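Local atomic coordinates of lipolytic enzyme, g-d-s-l (Clostridium thermocellum, PDB entry 2W47), a protein that is the family 6 carbohydrate-binding module of a larger G-D-S-L lipolytic enzyme, a beta-sandwich that binds a calcium ion. Residues A101-Q105 against G106-I110. Sequence-based numbering, arbitrary orientation.
Sequences ANLNQ and GNNVI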
ATOM      1  N   ALA A 101      -7.352 -10.093   0.650  1.00 11.92           N
ATOM      2  CA  ALA A 101      -8.030  -9.850   1.915  1.00 12.37           C
ATOM      3  C   ALA A 101      -9.527  -9.842   1.726  1.00 12.71           C
ATOM      4  O   ALA A 101     -10.023  -9.469   0.662  1.00 12.43           O
ATOM      5  CB  ALA A 101      -7.576  -8.514   2.501  1.00 12.55           C
ATOM      6  N   ASN A 102     -10.239 -10.251   2.772  1.00 13.60           N
ATOM      7  CA  ASN A 102     -11.688 -10.172   2.769  0.50 14.16           C
ATOM      8  C   ASN A 102     -12.129  -8.758   3.113  1.00 14.19           C
ATOM      9  O   ASN A 102     -11.680  -8.185   4.110  1.00 15.06           O
ATOM     10  CB  ASN A 102     -12.296 -11.181   3.745  0.50 14.30           C
ATOM     11  CG  ASN A 102     -12.212 -12.611   3.236  0.50 15.05           C
ATOM     12  OD1 ASN A 102     -12.048 -13.548   4.017  0.50 17.16           O
ATOM     13  ND2 ASN A 102     -12.325 -12.786   1.923  0.50 15.05           N
ATOM     14  N   LEU A 103     -12.983  -8.198   2.264  1.00 14.24           N
ATOM     15  CA  LEU A 103     -13.539  -6.861   2.469  1.00 14.30           C
ATOM     16  C   LEU A 103     -15.048  -6.956   2.644  1.00 14.94           C
ATOM     17  O   LEU A 103     -15.679  -7.889   2.136  1.00 15.00           O
ATOM     18  CB  LEU A 103     -13.222  -5.940   1.283  1.00 14.27           C
ATOM     19  CG  LEU A 103     -11.752  -5.710   0.901  1.00 13.22           C
ATOM     20  CD1 LEU A 103     -11.668  -4.665  -0.201  1.00 13.32           C
ATOM     21  CD2 LEU A 103     -10.902  -5.308   2.106  1.00 13.38           C
ATOM     22  N   ASN A 104     -15.619  -5.990   3.361  1.00 14.73           N
ATOM     23  CA  ASN A 104     -17.070  -5.898   3.548  1.00 15.49           C
ATOM     24  C   ASN A 104     -17.684  -4.984   2.502  1.00 15.44           C
ATOM     25  O   ASN A 104     -17.054  -4.022   2.075  1.00 15.05           O
ATOM     26  CB  ASN A 104     -17.395  -5.334   4.934  1.00 15.69           C
ATOM     27  CG  ASN A 104     -16.693  -6.072   6.054  1.00 17.48           C
ATOM     28  OD1 ASN A 104     -16.869  -7.277   6.232  1.00 19.76           O
ATOM     29  ND2 ASN A 104     -15.911  -5.340   6.839  1.00 20.49           N
ATOM     30  N   GLN A 105     -18.925  -5.258   2.101  1.00 15.51           N
ATOM     31  CA  GLN A 105     -19.626  -4.353   1.195  1.00 16.04           C
ATOM     32  C   GLN A 105     -19.607  -2.941   1.772  1.00 15.08           C
ATOM     33  O   GLN A 105     -19.896  -2.740   2.956  1.00 15.60           O
ATOM     34  CB  GLN A 105     -21.072  -4.809   0.948  1.00 16.32           C
ATOM     35  CG  GLN A 105     -21.782  -3.995  -0.131  1.00 18.09           C
ATOM     36  CD  GLN A 105     -23.159  -4.529  -0.486  1.00 18.62           C
ATOM     37  OE1 GLN A 105     -23.379  -5.006  -1.599  1.00 24.57           O
ATOM     38  NE2 GLN A 105     -24.091  -4.439   0.453  1.00 22.47           N
ATOM     39  N   GLY A 106     -19.262  -1.976   0.927  1.00 14.31           N
ATOM     40  CA  GLY A 106     -19.143  -0.594   1.356  1.00 13.45           C
ATOM     41  C   GLY A 106     -17.695  -0.241   1.616  1.00 13.11           C
ATOM     42  O   GLY A 106     -16.792  -0.748   0.953  1.00 12.66           O
ATOM     43  N   ASN A 107     -17.477   0.638   2.586  1.00 12.21           N
ATOM     44  CA  ASN A 107     -16.140   1.122   2.865  1.00 11.73           C
ATOM     45  C   ASN A 107     -15.339   0.183   3.741  1.00 11.48           C
ATOM     46  O   ASN A 107     -15.867  -0.463   4.649  1.00 12.32           O
ATOM     47  CB  ASN A 107     -16.169   2.491   3.530  1.00 11.92           C
ATOM     48  CG  ASN A 107     -14.818   3.144   3.512  1.00 11.22           C
ATOM     49  OD1 ASN A 107     -14.265   3.388   2.447  1.00 11.93           O
ATOM     50  ND2 ASN A 107     -14.265   3.415   4.694  1.00 11.46           N
ATOM     51  N   ASN A 108     -14.045   0.133   3.438  1.00 10.66           N
ATOM     52  CA  ASN A 108     -13.067  -0.607   4.207  1.00 10.26           C
ATOM     53  C   ASN A 108     -11.867   0.293   4.421  1.00  9.79           C
ATOM     54  O   ASN A 108     -11.359   0.891   3.480  1.00  9.96           O
ATOM     55  CB  ASN A 108     -12.649  -1.878   3.470  1.00 10.05           C
ATOM     56  CG  ASN A 108     -13.805  -2.829   3.263  1.00 10.71           C
ATOM     57  OD1 ASN A 108     -13.993  -3.759   4.042  1.00 12.14           O
ATOM     58  ND2 ASN A 108     -14.596  -2.583   2.220  1.00 11.89           N
ATOM     59  N   VAL A 109     -11.440   0.402   5.667  1.00  9.47           N
ATOM     60  CA  VAL A 109     -10.324   1.272   6.009  1.00  9.08           C
ATOM     61  C   VAL A 109      -9.035   0.452   5.923  1.00  8.53           C
ATOM     62  O   VAL A 109      -8.817  -0.437   6.740  1.00  8.73           O
ATOM     63  CB  VAL A 109     -10.504   1.872   7.423  1.00  9.06           C
ATOM     64  CG1 VAL A 109      -9.401   2.863   7.713  1.00  9.82           C
ATOM     65  CG2 VAL A 109     -11.877   2.554   7.573  1.00  9.76           C
ATOM     66  N   ILE A 110      -8.211   0.731   4.917  1.00  8.18           N
ATOM     67  CA  ILE A 110      -7.015  -0.069   4.674  1.00  9.32           C
ATOM     68  C   ILE A 110      -5.762   0.747   4.980  1.00  8.07           C
ATOM     69  O   ILE A 110      -5.548   1.793   4.377  1.00  8.44           O
ATOM     70  CB  ILE A 110      -7.002  -0.619   3.231  1.00  9.13           C
ATOM     71  CG1 ILE A 110      -8.304  -1.411   2.962  1.00 11.15           C
ATOM     72  CG2 ILE A 110      -5.737  -1.471   2.992  1.00 10.49           C
ATOM     73  CD1 ILE A 110      -8.331  -2.281   1.713  1.00 11.94           C
TER
HETATM   74  O   HOH W   1     -16.499  -2.217   6.473  1.00 20.01           O
HETATM   75  O   HOH W   2     -18.400  -2.058   5.069  1.00 24.47           O
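Where Leu103 faces Asn108, their CA atoms 6.5 Å apart, the chain is turning from strand 95-103, at the border of the four-stranded sheet, into strand 106-114 of the other layer of the beta-sandwich. Gly106 permits the turn: its positive phi (99°, psi -147°) would jam a side chain against the carbonyl of Gln105. The amide of Asn108 bridges the bend by bonding to both N and O of Asn104. Its OD1 accepts from Asn104 N at 2.8 Å, the donor tilted slightly from the carbonyl plane, and its ND2 gives a nearly straight bond to Asn104 O at 2.9 Å. Chi1 of -62° carries CG toward the bend, and the turn about CB-CG then presents both amide ends to Asn104. Asparagine suits the place because one short planar group offers donor and acceptor together. On the side facing the sandwich interior, Leu103 CD2 meets Ile110 CD1 at 4.0 Å, branched apolar chains fit for a core where Tyr54 and Leu56 also pack. At the exposed end, waters link Asn107 O to Asn104 ND2 and to Gln105 O. The two bonds to Asn104 should hinder rotation of the buried amide, whose ND2 also reaches Val46 O weakly, and hold the corner's shape, while water satisfies the outer carbonyls.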